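PDB 6KHO: tryptophan decarboxylase 1, which decarboxylates L-tryptophan to tryptamine and 5-hydroxy-L-tryptophan to serotonin, using pyridoxal 5'-phosphate as cofactor in a homodimer. Local coordinates for residues A[168-174]-A[337-343]. Residues are numbered along the deposited sequence; the frame is centred on the assembly and turned at random.
Sequences GGVILGT and DCTCLYV. With PLP (pyridoxal-5'-phosphate), chain C.
The Tyr342 ring lies obliquely beside Gly169 CA and Gly168 O; glycine suits this place, since Gly169 CA lies only 3.0 Å from Leu341 O with the ring close beside it. Tyr342 OH is hydrogen-bonded to Leu143 O of helix 133-149. Ile171 and Cys340 share the tyrosine's face of the sheet: Ile171 CG1, turned beside its own backbone N (chi1 -62°), meets Cys340 SG at 4.1 Å. On the other face Leu341 CD2 touches Val170 CG1 at 4.0 Å and Leu172 CD1 at 4.1 Å, and the two branched, apolar leucines pack on helix 175-194. Six backbone hydrogen bonds join antiparallel strands 168-172 and 339-343, among them Leu341 N to Val170 O at 2.9 Å, nearly straight at 172°. Strand 168-172 is an outer strand of the seven-stranded mixed sheet of the PLP-dependent decarboxylase fold. Thr339 OG1 is hydrogen-bonded to Ser327 OG; Gly173 O, just past strand 168-172 and 3.3 Å from Thr339 OG1, is at most a weak second partner. Thr174 is the N-cap of helix 175-194, its OG1 bonded to Glu177 N, while its CB lies 3.4 Å from PLP O3P. Strand pairing probably places this helix start, whose Thr175 N and Ser176 OG hydrogen-bond PLP, near the negative phosphate, which the helix N-terminus would stabilise.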
loop_
_atom_site.group_PDB
_atom_site.type_symbol
_atom_site.label_atom_id
_atom_site.label_comp_id
_atom_site.label_asym_id
_atom_site.label_seq_id
_atom_site.Cartn_x
_atom_site.Cartn_y
_atom_site.Cartn_z
ATOM N N GLY A 168 7.214 19.103 -3.777
ATOM C CA GLY A 168 6.574 18.464 -2.646
ATOM C C GLY A 168 6.781 16.966 -2.722
ATOM O O GLY A 168 7.472 16.460 -3.610
ATOM N N GLY A 169 6.174 16.265 -1.766
ATOM C CA GLY A 169 6.432 14.846 -1.627
ATOM C C GLY A 169 5.202 14.091 -1.183
ATOM O O GLY A 169 4.168 14.674 -0.857
ATOM N N VAL A 170 5.329 12.765 -1.191
ATOM C CA VAL A 170 4.283 11.881 -0.698
ATOM C C VAL A 170 4.944 10.601 -0.206
ATOM O O VAL A 170 5.917 10.125 -0.797
ATOM C CB VAL A 170 3.218 11.588 -1.783
ATOM C CG1 VAL A 170 3.848 10.905 -3.011
ATOM C CG2 VAL A 170 2.075 10.727 -1.205
ATOM N N ILE A 171 4.418 10.047 0.880
ATOM C CA ILE A 171 4.836 8.730 1.338
ATOM C C ILE A 171 3.938 7.698 0.666
ATOM O O ILE A 171 2.709 7.755 0.793
ATOM C CB ILE A 171 4.761 8.610 2.867
ATOM C CG1 ILE A 171 5.710 9.619 3.528
ATOM C CG2 ILE A 171 5.085 7.183 3.289
ATOM C CD1 ILE A 171 5.514 9.688 5.081
ATOM N N LEU A 172 4.552 6.772 -0.056
ATOM C CA LEU A 172 3.875 5.670 -0.719
ATOM C C LEU A 172 4.332 4.355 -0.094
ATOM O O LEU A 172 5.263 4.316 0.714
ATOM C CB LEU A 172 4.167 5.679 -2.232
ATOM C CG LEU A 172 3.825 6.990 -2.948
ATOM C CD1 LEU A 172 4.362 7.030 -4.386
ATOM C CD2 LEU A 172 2.319 7.222 -2.933
ATOM N N GLY A 173 3.670 3.264 -0.483
ATOM C CA GLY A 173 4.063 1.959 0.021
ATOM C C GLY A 173 5.353 1.442 -0.597
ATOM O O GLY A 173 6.177 0.837 0.092
ATOM N N THR A 174 5.561 1.684 -1.898
ATOM C CA THR A 174 6.606 0.985 -2.636
ATOM C C THR A 174 7.270 1.903 -3.651
ATOM O O THR A 174 6.686 2.882 -4.121
ATOM C CB THR A 174 6.062 -0.240 -3.411
ATOM O OG1 THR A 174 5.053 0.190 -4.340
ATOM C CG2 THR A 174 5.476 -1.296 -2.461
ATOM N N ASP A 337 5.410 -0.538 5.510
ATOM C CA ASP A 337 5.926 0.057 4.262
ATOM C C ASP A 337 6.195 1.549 4.449
ATOM O O ASP A 337 5.460 2.233 5.178
ATOM C CB ASP A 337 4.932 -0.096 3.096
ATOM C CG ASP A 337 4.185 -1.422 3.107
ATOM O OD1 ASP A 337 4.849 -2.479 3.113
ATOM O OD2 ASP A 337 2.931 -1.409 3.105
ATOM N N CYS A 338 7.224 2.052 3.767
ATOM C CA CYS A 338 7.552 3.471 3.823
ATOM C C CYS A 338 8.504 3.856 2.685
ATOM O O CYS A 338 9.718 3.677 2.807
ATOM C CB CYS A 338 8.181 3.820 5.174
ATOM S SG CYS A 338 8.462 5.626 5.388
ATOM N N THR A 339 7.969 4.368 1.578
ATOM C CA THR A 339 8.784 4.885 0.479
ATOM C C THR A 339 8.435 6.348 0.285
ATOM O O THR A 339 7.252 6.693 0.224
ATOM C CB THR A 339 8.541 4.118 -0.826
ATOM O OG1 THR A 339 8.837 2.734 -0.625
ATOM C CG2 THR A 339 9.431 4.666 -1.962
ATOM N N CYS A 340 9.451 7.201 0.193
ATOM C CA CYS A 340 9.254 8.639 0.067
ATOM C C CYS A 340 9.535 9.063 -1.368
ATOM O O CYS A 340 10.607 8.768 -1.896
ATOM C CB CYS A 340 10.167 9.388 1.040
ATOM S SG CYS A 340 9.736 8.986 2.768
ATOM N N LEU A 341 8.575 9.750 -1.987
ATOM C CA LEU A 341 8.726 10.289 -3.334
ATOM C C LEU A 341 8.737 11.808 -3.269
ATOM O O LEU A 341 7.843 12.400 -2.659
ATOM C CB LEU A 341 7.579 9.827 -4.238
ATOM C CG LEU A 341 7.422 10.603 -5.552
ATOM C CD1 LEU A 341 8.638 10.346 -6.465
ATOM C CD2 LEU A 341 6.124 10.216 -6.239
ATOM N N TYR A 342 9.723 12.433 -3.914
ATOM C CA TYR A 342 9.830 13.886 -4.009
ATOM C C TYR A 342 9.778 14.292 -5.473
ATOM O O TYR A 342 10.386 13.633 -6.319
ATOM C CB TYR A 342 11.141 14.401 -3.394
ATOM C CG TYR A 342 11.264 14.141 -1.907
ATOM C CD1 TYR A 342 11.817 12.957 -1.436
ATOM C CD2 TYR A 342 10.810 15.077 -0.975
ATOM C CE1 TYR A 342 11.934 12.711 -0.067
ATOM C CE2 TYR A 342 10.927 14.847 0.400
ATOM C CZ TYR A 342 11.490 13.665 0.844
ATOM O OH TYR A 342 11.599 13.421 2.194
ATOM N N VAL A 343 9.047 15.372 -5.775
ATOM C CA VAL A 343 8.930 15.869 -7.143
ATOM C C VAL A 343 9.161 17.374 -7.145
ATOM O O VAL A 343 8.845 18.067 -6.174
ATOM C CB VAL A 343 7.560 15.523 -7.779
ATOM C CG1 VAL A 343 7.322 14.000 -7.768
ATOM C CG2 VAL A 343 6.430 16.231 -7.065
HETATM N N1 PLP C . 14.632 -0.361 -6.451
HETATM C C2 PLP C . 15.769 -0.554 -5.693
HETATM C C2A PLP C . 17.080 0.058 -6.078
HETATM C C3 PLP C . 15.708 -1.335 -4.550
HETATM O O3 PLP C . 16.837 -1.522 -3.798
HETATM C C4 PLP C . 14.504 -1.910 -4.157
HETATM C C4A PLP C . 14.343 -2.423 -2.755
HETATM C C5 PLP C . 13.362 -1.717 -4.920
HETATM C C6 PLP C . 13.431 -0.941 -6.074
HETATM C C5A PLP C . 12.083 -2.382 -4.457
HETATM O O4P PLP C . 10.929 -1.904 -5.107
HETATM P P PLP C . 9.467 -2.016 -4.405
HETATM O O1P PLP C . 9.231 -3.410 -3.892
HETATM O O2P PLP C . 8.451 -1.625 -5.449
HETATM O O3P PLP C . 9.355 -1.084 -3.211
#